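Local coordinates for Tll0287 protein (Thermosynechococcus elongatus, PDB 5B82), which binds a covalently attached heme c with histidine and cysteine as axial ligands in a PAS-like domain, and is probably involved in redox or sensory processes, at residues Q107-A120 / Q123-D136. Residues are numbered along the deposited sequence; the frame is centred on the assembly and turned at random. Where two conformers were deposited one is given.
With HEC (heme c), chain B.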
loop_
_atom_site.group_PDB
_atom_site.type_symbol
_atom_site.label_atom_id
_atom_site.label_comp_id
_atom_site.label_asym_id
_atom_site.label_seq_id
_atom_site.Cartn_x
_atom_site.Cartn_y
_atom_site.Cartn_z
ATOM N N GLN A 107 -3.619 -2.329 14.801
ATOM C CA GLN A 107 -3.201 -3.650 15.256
ATOM C C GLN A 107 -2.381 -4.369 14.184
ATOM O O GLN A 107 -1.363 -5.006 14.481
ATOM C CB GLN A 107 -4.424 -4.500 15.617
ATOM C CG GLN A 107 -4.082 -5.932 16.023
ATOM C CD GLN A 107 -5.278 -6.877 15.951
ATOM O OE1 GLN A 107 -5.125 -8.064 15.648
ATOM N NE2 GLN A 107 -6.469 -6.357 16.232
ATOM N N ALA A 108 -2.834 -4.270 12.935
ATOM C CA ALA A 108 -2.199 -4.997 11.845
ATOM C C ALA A 108 -0.830 -4.397 11.555
ATOM O O ALA A 108 0.162 -5.123 11.446
ATOM C CB ALA A 108 -3.073 -4.979 10.596
ATOM N N LEU A 109 -0.797 -3.069 11.445
ATOM C CA LEU A 109 0.465 -2.362 11.254
ATOM C C LEU A 109 1.435 -2.695 12.369
ATOM O O LEU A 109 2.604 -2.957 12.109
ATOM C CB LEU A 109 0.255 -0.850 11.157
ATOM C CG LEU A 109 -0.423 -0.394 9.865
ATOM C CD1 LEU A 109 -0.768 1.088 9.919
ATOM C CD2 LEU A 109 0.479 -0.676 8.671
ATOM N N ASN A 110 0.948 -2.714 13.605
ATOM C CA ASN A 110 1.755 -3.162 14.730
ATOM C C ASN A 110 2.306 -4.579 14.558
ATOM O O ASN A 110 3.472 -4.822 14.871
ATOM C CB ASN A 110 0.985 -3.056 16.048
ATOM C CG ASN A 110 1.183 -1.720 16.732
ATOM O OD1 ASN A 110 2.299 -1.212 16.811
ATOM N ND2 ASN A 110 0.093 -1.142 17.233
ATOM N N GLN A 111 1.478 -5.511 14.083
ATOM C CA GLN A 111 1.933 -6.886 13.876
ATOM C C GLN A 111 3.085 -6.906 12.874
ATOM O O GLN A 111 4.111 -7.539 13.112
ATOM C CB GLN A 111 0.792 -7.797 13.413
ATOM C CG GLN A 111 -0.002 -8.439 14.561
ATOM C CD GLN A 111 -1.187 -9.280 14.091
ATOM O OE1 GLN A 111 -2.344 -8.914 14.305
ATOM N NE2 GLN A 111 -0.902 -10.420 13.465
ATOM N N PHE A 112 2.907 -6.206 11.760
ATOM C CA PHE A 112 3.985 -6.115 10.775
ATOM C C PHE A 112 5.250 -5.495 11.378
ATOM O O PHE A 112 6.366 -6.018 11.218
ATOM C CB PHE A 112 3.503 -5.351 9.536
ATOM C CG PHE A 112 2.480 -6.111 8.724
ATOM C CD1 PHE A 112 2.695 -7.446 8.398
ATOM C CD2 PHE A 112 1.296 -5.508 8.324
ATOM C CE1 PHE A 112 1.768 -8.162 7.656
ATOM C CE2 PHE A 112 0.346 -6.215 7.577
ATOM C CZ PHE A 112 0.577 -7.543 7.248
ATOM N N ASP A 113 5.076 -4.404 12.111
ATOM C CA ASP A 113 6.204 -3.689 12.699
ATOM C C ASP A 113 6.975 -4.543 13.692
ATOM O O ASP A 113 8.190 -4.414 13.809
ATOM C CB ASP A 113 5.730 -2.394 13.372
ATOM C CG ASP A 113 6.879 -1.520 13.833
ATOM O OD1 ASP A 113 7.556 -0.913 12.969
ATOM O OD2 ASP A 113 7.092 -1.426 15.058
ATOM N N ASN A 114 6.273 -5.416 14.402
ATOM C CA ASN A 114 6.906 -6.215 15.450
ATOM C C ASN A 114 7.496 -7.539 14.983
ATOM O O ASN A 114 8.237 -8.185 15.725
ATOM C CB ASN A 114 5.933 -6.455 16.606
ATOM C CG ASN A 114 5.728 -5.217 17.452
ATOM O OD1 ASN A 114 6.627 -4.388 17.580
ATOM N ND2 ASN A 114 4.537 -5.084 18.036
ATOM N N ASN A 115 7.160 -7.942 13.760
ATOM C CA ASN A 115 7.710 -9.160 13.175
ATOM C C ASN A 115 8.138 -8.926 11.725
ATOM O O ASN A 115 7.327 -9.016 10.816
ATOM C CB ASN A 115 6.688 -10.294 13.251
ATOM C CG ASN A 115 7.237 -11.618 12.733
ATOM O OD1 ASN A 115 8.422 -11.738 12.408
ATOM N ND2 ASN A 115 6.374 -12.625 12.671
ATOM N N HIS A 116 9.413 -8.637 11.503
ATOM C CA HIS A 116 9.842 -8.304 10.142
ATOM C C HIS A 116 9.665 -9.451 9.140
ATOM O O HIS A 116 9.543 -9.215 7.935
ATOM C CB HIS A 116 11.257 -7.708 10.107
ATOM C CG HIS A 116 12.352 -8.681 10.426
ATOM N ND1 HIS A 116 12.480 -9.288 11.656
ATOM C CD2 HIS A 116 13.398 -9.120 9.682
ATOM C CE1 HIS A 116 13.545 -10.073 11.653
ATOM N NE2 HIS A 116 14.119 -9.990 10.465
ATOM N N HIS A 117 9.606 -10.679 9.636
ATOM C CA HIS A 117 9.405 -11.833 8.770
ATOM C C HIS A 117 7.928 -11.995 8.392
ATOM O O HIS A 117 7.596 -12.695 7.442
ATOM C CB HIS A 117 9.872 -13.108 9.461
ATOM C CG HIS A 117 11.351 -13.178 9.683
ATOM N ND1 HIS A 117 12.221 -13.635 8.718
ATOM C CD2 HIS A 117 12.109 -12.871 10.762
ATOM C CE1 HIS A 117 13.457 -13.590 9.187
ATOM N NE2 HIS A 117 13.416 -13.133 10.426
ATOM N N LEU A 118 7.037 -11.365 9.145
ATOM C CA LEU A 118 5.607 -11.535 8.878
ATOM C C LEU A 118 5.221 -10.834 7.583
ATOM O O LEU A 118 5.237 -9.608 7.517
ATOM C CB LEU A 118 4.780 -10.974 10.039
ATOM C CG LEU A 118 3.261 -11.058 9.871
ATOM C CD1 LEU A 118 2.823 -12.503 9.829
ATOM C CD2 LEU A 118 2.581 -10.309 11.012
ATOM N N GLN A 119 4.865 -11.597 6.552
ATOM C CA GLN A 119 4.503 -10.969 5.279
ATOM C C GLN A 119 3.027 -10.606 5.169
ATOM O O GLN A 119 2.672 -9.590 4.561
ATOM C CB GLN A 119 4.900 -11.846 4.099
ATOM C CG GLN A 119 6.412 -11.978 3.944
ATOM C CD GLN A 119 7.142 -10.640 4.033
ATOM O OE1 GLN A 119 6.832 -9.696 3.304
ATOM N NE2 GLN A 119 8.124 -10.557 4.934
ATOM N N ALA A 120 2.164 -11.453 5.717
ATOM C CA ALA A 120 0.727 -11.212 5.592
ATOM C C ALA A 120 -0.046 -12.071 6.562
ATOM O O ALA A 120 0.453 -13.073 7.051
ATOM C CB ALA A 120 0.253 -11.502 4.165
ATOM N N GLN A 123 -7.509 -12.456 9.301
ATOM C CA GLN A 123 -8.156 -12.422 10.603
ATOM C C GLN A 123 -9.652 -12.397 10.371
ATOM O O GLN A 123 -10.102 -11.790 9.408
ATOM C CB GLN A 123 -7.713 -11.144 11.310
ATOM C CG GLN A 123 -8.472 -10.768 12.543
ATOM C CD GLN A 123 -7.637 -9.911 13.470
ATOM O OE1 GLN A 123 -6.403 -9.998 13.469
ATOM N NE2 GLN A 123 -8.298 -9.079 14.270
ATOM N N THR A 124 -10.427 -13.052 11.235
ATOM C CA THR A 124 -11.871 -13.037 11.086
ATOM C C THR A 124 -12.535 -12.392 12.287
ATOM O O THR A 124 -12.124 -12.606 13.437
ATOM C CB THR A 124 -12.462 -14.452 10.904
ATOM O OG1 THR A 124 -11.899 -15.338 11.878
ATOM C CG2 THR A 124 -12.166 -14.979 9.518
ATOM N N ASP A 125 -13.572 -11.603 12.020
ATOM C CA ASP A 125 -14.367 -11.045 13.099
ATOM C C ASP A 125 -15.795 -10.770 12.630
ATOM O O ASP A 125 -16.176 -11.171 11.532
ATOM C CB ASP A 125 -13.712 -9.785 13.697
ATOM C CG ASP A 125 -13.472 -8.690 12.672
ATOM O OD1 ASP A 125 -14.288 -8.523 11.736
ATOM O OD2 ASP A 125 -12.455 -7.977 12.807
ATOM N N LYS A 126 -16.557 -10.058 13.445
ATOM C CA LYS A 126 -17.953 -9.772 13.098
ATOM C C LYS A 126 -18.081 -9.113 11.722
ATOM O O LYS A 126 -19.070 -9.306 11.028
ATOM C CB LYS A 126 -18.595 -8.898 14.176
ATOM C CG LYS A 126 -17.823 -7.621 14.457
ATOM C CD LYS A 126 -18.223 -7.020 15.794
ATOM C CE LYS A 126 -19.291 -5.966 15.618
ATOM N NZ LYS A 126 -18.763 -4.747 14.946
ATOM N N GLU A 127 -17.062 -8.355 11.312
ATOM C CA GLU A 127 -17.172 -7.600 10.070
ATOM C C GLU A 127 -16.922 -8.488 8.855
ATOM O O GLU A 127 -17.390 -8.192 7.754
ATOM C CB GLU A 127 -16.233 -6.389 10.074
ATOM C CG GLU A 127 -16.318 -5.555 11.358
ATOM C CD GLU A 127 -17.666 -4.893 11.556
ATOM O OE1 GLU A 127 -18.387 -4.685 10.555
ATOM O OE2 GLU A 127 -18.007 -4.579 12.717
ATOM N N GLY A 128 -16.209 -9.594 9.066
ATOM C CA GLY A 128 -15.982 -10.552 8.003
ATOM C C GLY A 128 -14.550 -11.085 8.042
ATOM O O GLY A 128 -13.978 -11.254 9.119
ATOM N N VAL A 129 -14.008 -11.362 6.861
ATOM C CA VAL A 129 -12.621 -11.831 6.707
ATOM C C VAL A 129 -11.729 -10.681 6.229
ATOM O O VAL A 129 -12.062 -9.988 5.269
ATOM C CB VAL A 129 -12.541 -12.989 5.702
ATOM C CG1 VAL A 129 -11.172 -13.578 5.705
ATOM C CG2 VAL A 129 -13.541 -14.063 6.043
ATOM N N HIS A 130 -10.596 -10.481 6.901
ATOM C CA HIS A 130 -9.718 -9.358 6.607
ATOM C C HIS A 130 -8.325 -9.897 6.303
ATOM O O HIS A 130 -7.771 -10.634 7.105
ATOM C CB HIS A 130 -9.603 -8.420 7.810
ATOM C CG HIS A 130 -10.916 -8.023 8.413
ATOM N ND1 HIS A 130 -11.585 -6.874 8.051
ATOM C CD2 HIS A 130 -11.665 -8.607 9.373
ATOM C CE1 HIS A 130 -12.694 -6.770 8.761
ATOM N NE2 HIS A 130 -12.765 -7.806 9.575
ATOM N N TYR A 131 -7.764 -9.512 5.163
ATOM C CA TYR A 131 -6.418 -9.920 4.806
ATOM C C TYR A 131 -5.548 -8.685 4.742
ATOM O O TYR A 131 -5.960 -7.659 4.183
ATOM C CB TYR A 131 -6.433 -10.623 3.444
ATOM C CG TYR A 131 -5.064 -11.008 2.875
ATOM C CD1 TYR A 131 -4.339 -12.074 3.400
ATOM C CD2 TYR A 131 -4.527 -10.338 1.780
ATOM C CE1 TYR A 131 -3.105 -12.451 2.863
ATOM C CE2 TYR A 131 -3.281 -10.714 1.231
ATOM C CZ TYR A 131 -2.589 -11.771 1.779
ATOM O OH TYR A 131 -1.363 -12.149 1.239
ATOM N N PHE A 132 -4.355 -8.786 5.329
ATOM C CA PHE A 132 -3.401 -7.693 5.342
ATOM C C PHE A 132 -2.084 -8.209 4.786
ATOM O O PHE A 132 -1.676 -9.315 5.094
ATOM C CB PHE A 132 -3.173 -7.188 6.762
ATOM C CG PHE A 132 -4.445 -6.725 7.449
ATOM C CD1 PHE A 132 -4.882 -5.422 7.310
ATOM C CD2 PHE A 132 -5.183 -7.602 8.224
ATOM C CE1 PHE A 132 -6.071 -4.987 7.934
ATOM C CE2 PHE A 132 -6.367 -7.178 8.861
ATOM C CZ PHE A 132 -6.801 -5.874 8.711
ATOM N N ARG A 133 -1.421 -7.387 3.989
ATOM C CA ARG A 133 -0.144 -7.790 3.410
ATOM C C ARG A 133 0.813 -6.616 3.515
ATOM O O ARG A 133 0.530 -5.516 3.031
ATOM C CB ARG A 133 -0.339 -8.271 1.965
ATOM C CG ARG A 133 0.860 -9.096 1.382
ATOM C CD ARG A 133 1.825 -8.224 0.628
ATOM N NE ARG A 133 2.857 -9.019 -0.055
ATOM C CZ ARG A 133 4.066 -9.261 0.443
ATOM N NH1 ARG A 133 4.405 -8.766 1.633
ATOM N NH2 ARG A 133 4.946 -9.984 -0.250
ATOM N N ARG A 134 1.945 -6.836 4.171
ATOM C CA ARG A 134 2.891 -5.744 4.388
ATOM C C ARG A 134 3.483 -5.202 3.082
ATOM O O ARG A 134 3.624 -5.921 2.090
ATOM C CB ARG A 134 4.006 -6.156 5.367
ATOM C CG ARG A 134 5.290 -6.626 4.714
ATOM C CD ARG A 134 6.276 -7.238 5.729
ATOM N NE ARG A 134 7.065 -6.258 6.470
ATOM C CZ ARG A 134 7.219 -6.266 7.793
ATOM N NH1 ARG A 134 6.623 -7.200 8.527
ATOM N NH2 ARG A 134 7.970 -5.344 8.384
ATOM N N ILE A 135 3.801 -3.915 3.099
ATOM C CA ILE A 135 4.530 -3.265 2.018
ATOM C C ILE A 135 5.846 -2.748 2.590
ATOM O O ILE A 135 5.850 -1.949 3.530
ATOM C CB ILE A 135 3.747 -2.069 1.460
ATOM C CG1 ILE A 135 2.407 -2.529 0.892
ATOM C CG2 ILE A 135 4.554 -1.356 0.372
ATOM C CD1 ILE A 135 1.384 -1.423 0.727
ATOM N N ASP A 136 6.963 -3.197 2.033
ATOM C CA ASP A 136 8.253 -2.723 2.500
ATOM C C ASP A 136 8.835 -1.694 1.536
ATOM O O ASP A 136 8.388 -1.572 0.397
ATOM C CB ASP A 136 9.226 -3.885 2.717
ATOM C CG ASP A 136 8.860 -4.745 3.928
ATOM O OD1 ASP A 136 8.300 -4.205 4.911
ATOM O OD2 ASP A 136 9.144 -5.964 3.899
HETATM FE FE HEC B . 4.514 5.493 -3.615
HETATM C CHA HEC B . 1.478 6.410 -2.401
HETATM C CHB HEC B . 4.478 2.737 -1.466
HETATM C CHC HEC B . 7.422 4.365 -4.940
HETATM C CHD HEC B . 4.764 8.395 -5.436
HETATM N NA HEC B . 3.251 4.748 -2.151
HETATM C C1A HEC B . 1.979 5.228 -1.918
HETATM C C2A HEC B . 1.278 4.285 -1.067
HETATM C C3A HEC B . 2.119 3.274 -0.821
HETATM C C4A HEC B . 3.368 3.545 -1.486
HETATM C CMA HEC B . 1.853 2.023 0.032
HETATM C CAA HEC B . -0.182 4.417 -0.561
HETATM C CBA HEC B . -0.250 4.922 0.879
HETATM C CGA HEC B . -0.100 6.419 0.914
HETATM O O1A HEC B . 0.896 6.912 1.498
HETATM O O2A HEC B . -0.957 7.131 0.328
HETATM N NB HEC B . 5.713 3.872 -3.242
HETATM C C1B HEC B . 5.507 2.826 -2.368
HETATM C C2B HEC B . 6.553 1.843 -2.562
HETATM C C3B HEC B . 7.369 2.299 -3.515
HETATM C C4B HEC B . 6.855 3.574 -3.969
HETATM C CMB HEC B . 6.713 0.528 -1.757
HETATM C CAB HEC B . 8.631 1.592 -4.063
HETATM C CBB HEC B . 8.251 0.286 -4.808
HETATM N NC HEC B . 5.859 6.262 -4.915
HETATM C C1C HEC B . 6.973 5.596 -5.372
HETATM C C2C HEC B . 7.510 6.343 -6.490
HETATM C C3C HEC B . 6.865 7.522 -6.544
HETATM C C4C HEC B . 5.757 7.450 -5.609
HETATM C CMC HEC B . 8.878 6.018 -7.135
HETATM C CAC HEC B . 7.154 8.717 -7.492
HETATM C CBC HEC B . 7.099 8.387 -9.002
HETATM N ND HEC B . 3.359 7.168 -3.834
HETATM C C1D HEC B . 3.588 8.187 -4.753
HETATM C C2D HEC B . 2.388 8.994 -4.868
HETATM C C3D HEC B . 1.385 8.366 -3.910
HETATM C C4D HEC B . 2.065 7.248 -3.315
HETATM C CMD HEC B . 2.163 10.232 -5.761
HETATM C CAD HEC B . -0.072 8.800 -3.639
HETATM C CBD HEC B . -0.903 8.039 -4.665
HETATM C CGD HEC B . -2.386 8.203 -4.412
HETATM O O1D HEC B . -2.898 9.341 -4.509
HETATM O O2D HEC B . -3.048 7.183 -4.122
HETATM O O HOH W 1 9.352 -5.082 11.185
HETATM O O HOH W 2 9.806 -7.976 5.162
HETATM O O HOH W 3 8.269 -7.642 2.128
HETATM O O HOH W 4 7.949 -10.023 0.253
#
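Phe112 O, a carbonyl in the last turn of helix 103-114, is gripped by Asn115 N and Arg134 NH1 from opposite faces of its plane, the Arg134 NH1 bond measuring 3.0 Å. The guanidinium illustrates how one arginine can tie a helix end and the following turn to a strand. Arg134 NH1 also donates to Leu118 O at 3.0 Å, nearly in the guanidinium plane and fairly straight (164°), with a weak bond to Asn115 O. On another edge, Arg134 NE runs to Asp136 OD1 at 2.9 Å in an almost linear salt bridge, which should hold the guanidinium against rotation, while water 1 links NH2 to Asp113 O. The aliphatic start of Arg134 packs as well: its CB lies over one face of the Phe112 ring, 3.7 Å from the centroid, a CH-pi contact. Ala108 CB does likewise above the centre of the Phe132 ring. A bend at chi2 (-47°) lays Gln119 alongside Arg133, and Gln119 OE1 accepts from Arg133 NH1 on a lone pair at 3.1 Å; Arg133 NH2 makes a salt bridge with Glu39 of helix 28-49. Arg134 N donates to Gln119 O at 2.9 Å beside the antiparallel non-hydrogen-bonded pair Ala120-Arg133. Helix 103-114 thus packs on the antiparallel sheet of this PAS-like fold, Ala108 and Phe132 meeting Met175 of strand 172-181, while strand 128-136 carries Ile135 and Asp136 into the heme c pocket.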